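Local atomic coordinates of oxidized polyvinyl alcohol hydrolase (Pseudomonas sp. VM15C, PDB entry 3WWC), a protein that hydrolyses beta-diketones such as 4,6-nonanedione and cleaves oxidized polyvinyl alcohol in the second step of polyvinyl alcohol degradation. Residues W65-G70 with G85-L90; T75-T80 with N110-R115. The protein carries 1 engineered substitution. All blocks are in the same frame, centred on the assembly; numbering follows the deposited sequence.

Contact 1: residues W65-G70 with G85-L90; sequences WVPMTG and GANSIL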
# COMPACT_ATOMS: atom_id res chain seq x y z
N TRP A 65 -7.92 1.71 9.34
CA TRP A 65 -7.68 1.27 7.97
C TRP A 65 -7.48 2.52 7.12
O TRP A 65 -8.37 3.40 7.08
CB TRP A 65 -8.90 0.46 7.50
CG TRP A 65 -8.91 0.09 6.01
CD1 TRP A 65 -10.00 0.17 5.18
CD2 TRP A 65 -7.86 -0.54 5.23
NE1 TRP A 65 -9.70 -0.37 3.95
CE2 TRP A 65 -8.40 -0.82 3.95
CE3 TRP A 65 -6.53 -0.91 5.50
CZ2 TRP A 65 -7.65 -1.43 2.94
CZ3 TRP A 65 -5.78 -1.52 4.50
CH2 TRP A 65 -6.34 -1.78 3.23
N VAL A 66 -6.36 2.60 6.40
CA VAL A 66 -6.02 3.72 5.52
C VAL A 66 -5.93 3.13 4.11
O VAL A 66 -4.88 2.66 3.69
CB VAL A 66 -4.65 4.35 5.96
CG1 VAL A 66 -4.21 5.43 5.03
CG2 VAL A 66 -4.82 4.93 7.36
N PRO A 67 -7.05 3.15 3.37
CA PRO A 67 -7.08 2.60 2.02
C PRO A 67 -6.67 3.63 0.99
O PRO A 67 -7.04 4.83 1.09
CB PRO A 67 -8.55 2.20 1.86
CG PRO A 67 -9.28 3.29 2.65
CD PRO A 67 -8.42 3.44 3.86
N MET A 68 -5.93 3.15 -0.00
CA MET A 68 -5.48 4.04 -1.08
C MET A 68 -5.90 3.53 -2.43
O MET A 68 -5.71 2.35 -2.74
CB MET A 68 -3.96 4.16 -1.05
CG MET A 68 -3.54 4.87 0.21
SD MET A 68 -1.73 4.93 0.42
CE MET A 68 -1.39 3.30 0.85
N THR A 69 -6.43 4.43 -3.26
CA THR A 69 -6.77 4.08 -4.62
C THR A 69 -5.51 3.99 -5.47
O THR A 69 -4.37 4.19 -4.99
CB THR A 69 -7.74 5.16 -5.17
OG1 THR A 69 -8.29 4.66 -6.40
CG2 THR A 69 -7.01 6.50 -5.41
N GLY A 70 -5.72 3.68 -6.74
CA GLY A 70 -4.61 3.54 -7.69
C GLY A 70 -4.47 4.72 -8.63
O GLY A 70 -4.54 5.89 -8.23
N GLY A 85 -13.82 -1.78 -4.41
CA GLY A 85 -13.50 -2.17 -3.03
C GLY A 85 -14.43 -1.69 -1.94
O GLY A 85 -14.44 -2.26 -0.85
N ALA A 86 -15.18 -0.64 -2.23
CA ALA A 86 -16.11 -0.02 -1.25
C ALA A 86 -15.49 -0.07 0.14
O ALA A 86 -16.07 -0.55 1.10
CB ALA A 86 -17.46 -0.75 -1.29
N ASN A 87 -14.31 0.54 0.26
CA ASN A 87 -13.54 0.46 1.50
C ASN A 87 -14.16 1.17 2.72
O ASN A 87 -13.78 0.86 3.85
CB ASN A 87 -12.11 0.96 1.23
CG ASN A 87 -11.25 -0.11 0.61
OD1 ASN A 87 -10.70 -0.95 1.33
ND2 ASN A 87 -11.13 -0.13 -0.71
N SER A 88 -15.07 2.12 2.50
CA SER A 88 -15.71 2.77 3.63
C SER A 88 -16.59 1.81 4.40
O SER A 88 -16.89 2.08 5.55
CB SER A 88 -16.59 3.93 3.13
OG SER A 88 -17.70 3.50 2.36
N ILE A 89 -16.97 0.71 3.79
CA ILE A 89 -17.81 -0.28 4.46
C ILE A 89 -17.09 -0.92 5.62
O ILE A 89 -17.76 -1.43 6.56
CB ILE A 89 -18.35 -1.32 3.41
CG1 ILE A 89 -19.13 -0.54 2.35
CG2 ILE A 89 -19.32 -2.35 4.06
CD1 ILE A 89 -20.13 0.38 2.93
N LEU A 90 -15.76 -0.88 5.62
CA LEU A 90 -15.04 -1.42 6.80
C LEU A 90 -15.37 -0.63 8.07
O LEU A 90 -15.11 -1.12 9.16
CB LEU A 90 -13.54 -1.44 6.57
CG LEU A 90 -13.30 -2.70 5.73
CD1 LEU A 90 -12.16 -2.49 4.87
CD2 LEU A 90 -13.12 -3.92 6.65
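W65 and N87 join strand 62-68 of the central mixed sheet, arranged as in an alpha/beta hydrolase, to the loop that follows helix 75-80. The contact is small and wholly buried. One polar bond crosses it. W65 NE1 donates to N87 OD1 at 2.9 Å, with an N-H...O angle of 150°. The oxygen sits at the indole edge, exactly in the ring plane. Relative to the amide, the donor is tilted 28° out of the carbonyl plane. The W65 torsion sets this up: CG lies anti to the backbone N (chi1 171°), and this turns the N-H edge of the indole to the loop. The other end of the amide is also held, because N87 ND2 bonds to N78 O. A phenylalanine in place of W65 would probably leave the buried N87 OD1 without its indole donor, and the amide held from its ND2 side alone among the bonds described.

The rest is apolar packing. P67 CB lies 3.3 Å above one face of the W65 ring, offset toward the rim. It also meets N87, with P67 CB 3.8 Å from N87 CG. L318 of helix 310-322 also touches W65. On the loop side, L90 CD1 comes obliquely to the pyrrole part of the ring, 3.4 Å from W65 CD1.

Contact 2: residues T75-T80 with N110-R115; sequences TNDNLT and NIRGER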
# COMPACT_ATOMS: atom_id res chain seq x y z
N THR A 75 -10.67 8.40 -5.21
CA THR A 75 -10.72 8.02 -3.79
C THR A 75 -12.17 7.66 -3.46
O THR A 75 -12.43 6.69 -2.75
CB THR A 75 -10.19 9.15 -2.93
OG1 THR A 75 -8.76 9.23 -3.12
CG2 THR A 75 -10.49 8.87 -1.44
N ASN A 76 -13.15 8.43 -3.95
CA ASN A 76 -14.55 8.08 -3.70
C ASN A 76 -14.91 6.72 -4.27
O ASN A 76 -15.65 5.93 -3.62
CB ASN A 76 -15.45 9.18 -4.26
CG ASN A 76 -16.93 8.84 -4.16
OD1 ASN A 76 -17.43 8.57 -3.07
ND2 ASN A 76 -17.64 8.84 -5.29
N ASP A 77 -14.38 6.39 -5.45
CA ASP A 77 -14.63 5.06 -6.02
C ASP A 77 -14.07 3.99 -5.05
O ASP A 77 -14.76 3.06 -4.67
CB ASP A 77 -13.92 4.85 -7.36
CG ASP A 77 -14.50 5.65 -8.50
OD1 ASP A 77 -15.70 5.99 -8.47
OD2 ASP A 77 -13.71 5.87 -9.47
N ASN A 78 -12.83 4.14 -4.64
CA ASN A 78 -12.19 3.17 -3.76
C ASN A 78 -12.97 3.03 -2.47
O ASN A 78 -12.99 1.94 -1.88
CB ASN A 78 -10.77 3.66 -3.51
CG ASN A 78 -10.02 2.83 -2.52
OD1 ASN A 78 -10.02 3.13 -1.32
ND2 ASN A 78 -9.39 1.74 -2.99
N LEU A 79 -13.61 4.09 -2.01
CA LEU A 79 -14.35 4.05 -0.77
C LEU A 79 -15.80 3.58 -0.90
O LEU A 79 -16.35 3.00 0.06
CB LEU A 79 -14.38 5.47 -0.15
CG LEU A 79 -13.07 5.94 0.43
CD1 LEU A 79 -13.14 7.45 0.70
CD2 LEU A 79 -12.83 5.17 1.78
N THR A 80 -16.44 3.83 -2.06
CA THR A 80 -17.88 3.55 -2.13
C THR A 80 -18.38 2.67 -3.25
O THR A 80 -19.59 2.31 -3.24
CB THR A 80 -18.67 4.83 -2.25
OG1 THR A 80 -18.35 5.44 -3.52
CG2 THR A 80 -18.28 5.81 -1.14
N ASN A 110 -13.09 12.99 -6.09
CA ASN A 110 -13.76 12.39 -7.25
C ASN A 110 -12.89 12.32 -8.48
O ASN A 110 -13.25 11.66 -9.45
CB ASN A 110 -15.06 13.15 -7.55
CG ASN A 110 -16.01 13.02 -6.40
OD1 ASN A 110 -16.40 11.93 -6.08
ND2 ASN A 110 -16.32 14.11 -5.72
N ILE A 111 -11.74 12.99 -8.49
CA ILE A 111 -10.83 12.90 -9.63
C ILE A 111 -10.46 11.44 -9.83
O ILE A 111 -10.15 10.72 -8.84
CB ILE A 111 -9.53 13.74 -9.38
CG1 ILE A 111 -9.80 15.23 -9.70
CG2 ILE A 111 -8.33 13.19 -10.21
CD1 ILE A 111 -9.84 15.49 -11.24
N ARG A 112 -10.51 10.99 -11.08
CA ARG A 112 -10.16 9.61 -11.42
C ARG A 112 -8.75 9.61 -12.01
O ARG A 112 -7.80 9.68 -11.23
CB ARG A 112 -11.23 9.04 -12.36
CG ARG A 112 -12.48 8.64 -11.58
CD ARG A 112 -13.62 8.19 -12.51
NE ARG A 112 -14.66 7.68 -11.61
CZ ARG A 112 -15.93 7.52 -11.93
NH1 ARG A 112 -16.38 7.86 -13.15
NH2 ARG A 112 -16.77 7.03 -11.02
N GLY A 113 -8.56 9.51 -13.32
CA GLY A 113 -7.20 9.54 -13.82
C GLY A 113 -6.70 10.91 -14.29
O GLY A 113 -5.53 11.01 -14.62
N GLU A 114 -7.56 11.93 -14.28
CA GLU A 114 -7.18 13.24 -14.79
C GLU A 114 -6.03 13.86 -14.00
O GLU A 114 -6.15 14.10 -12.81
CB GLU A 114 -8.40 14.19 -14.75
CG GLU A 114 -9.67 13.63 -15.45
CD GLU A 114 -10.69 12.96 -14.50
OE1 GLU A 114 -10.28 12.29 -13.51
OE2 GLU A 114 -11.91 13.16 -14.73
N ARG A 115 -4.91 14.10 -14.70
CA ARG A 115 -3.70 14.67 -14.13
C ARG A 115 -3.10 13.83 -13.05
O ARG A 115 -2.31 14.36 -12.26
CB ARG A 115 -3.94 16.10 -13.61
CG ARG A 115 -4.42 17.00 -14.75
CD ARG A 115 -4.93 18.42 -14.41
NE ARG A 115 -6.28 18.50 -13.80
CZ ARG A 115 -7.46 18.27 -14.41
NH1 ARG A 115 -8.60 18.38 -13.71
NH2 ARG A 115 -7.52 17.93 -15.69
O HOH W 1 -9.55 11.53 -6.30
O HOH W 2 -15.78 9.57 -7.87
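N76 O is gripped twice by T80 at the C-terminal end of helix 75-80. T80 N and T80 OG1 each donate to it over 2.7 Å. The hydroxyl comes from above the carbonyl plane. The bond from T80 N is the ordinary helical one; the bond from T80 OG1 folds the side chain back onto the turn before it.

Across to 110-115 the main link is a salt bridge between D77 and R112. It is a side-on, two-nitrogen grip. R112 NH2 donates to D77 OD1 at 3.0 Å, nearly straight at 171°. R112 NE donates to D77 OD2, also at 3.0 Å but more bent. Both oxygens use their syn lone pairs. The carboxylate and guanidinium planes are nearly coplanar, 28° apart. OD1 lies close to the guanidinium plane, while OD2 is tilted from it. The R112 chain is extended from CG to NE, and this carries the guanidinium from an exposed loop to the buried D77. The pairing is likely to keep D77 ionised.

Two waters bridge the segments elsewhere. One water accepts from N76 ND2 and donates to N110 OD1 at 3.0 Å. The amide planes of N76 and N110 are steeply turned, 78° apart. A second water donates to I111 O at 2.7 Å and accepts a weak bond from T75 N, at the first turn of the helix.

The loop has its own brace: R112 N donates to E114 OE1 at 2.8 Å. R102 NH2 bonds to R112 O. The D77-R112 pair is a typical bidentate carboxylate-guanidinium salt bridge. With separate water bridges beside it, it ties a short helix to the long connection between strand 96-100 and helix 148-160.

How the contacts relate
Contact 1 is the core contact and contact 2 the partly exposed one. Helix 75-80 is part of contact 2 and packs on both segments of contact 1. It follows strand 62-68 in the chain and leads into the 85-90 loop, so the two contacts interlock along the sequence. They also touch directly. N87 N lies 2.9 Å from N78 O, and S88 OG lies 2.7 Å from L79 O, both probable hydrogen bonds. P67 packs against N78. The chemistry follows the depth. Contact 1 joins a central strand to a loop by one neutral bond and apolar packing. Contact 2 joins the helix to a surface loop by opposite charges and water.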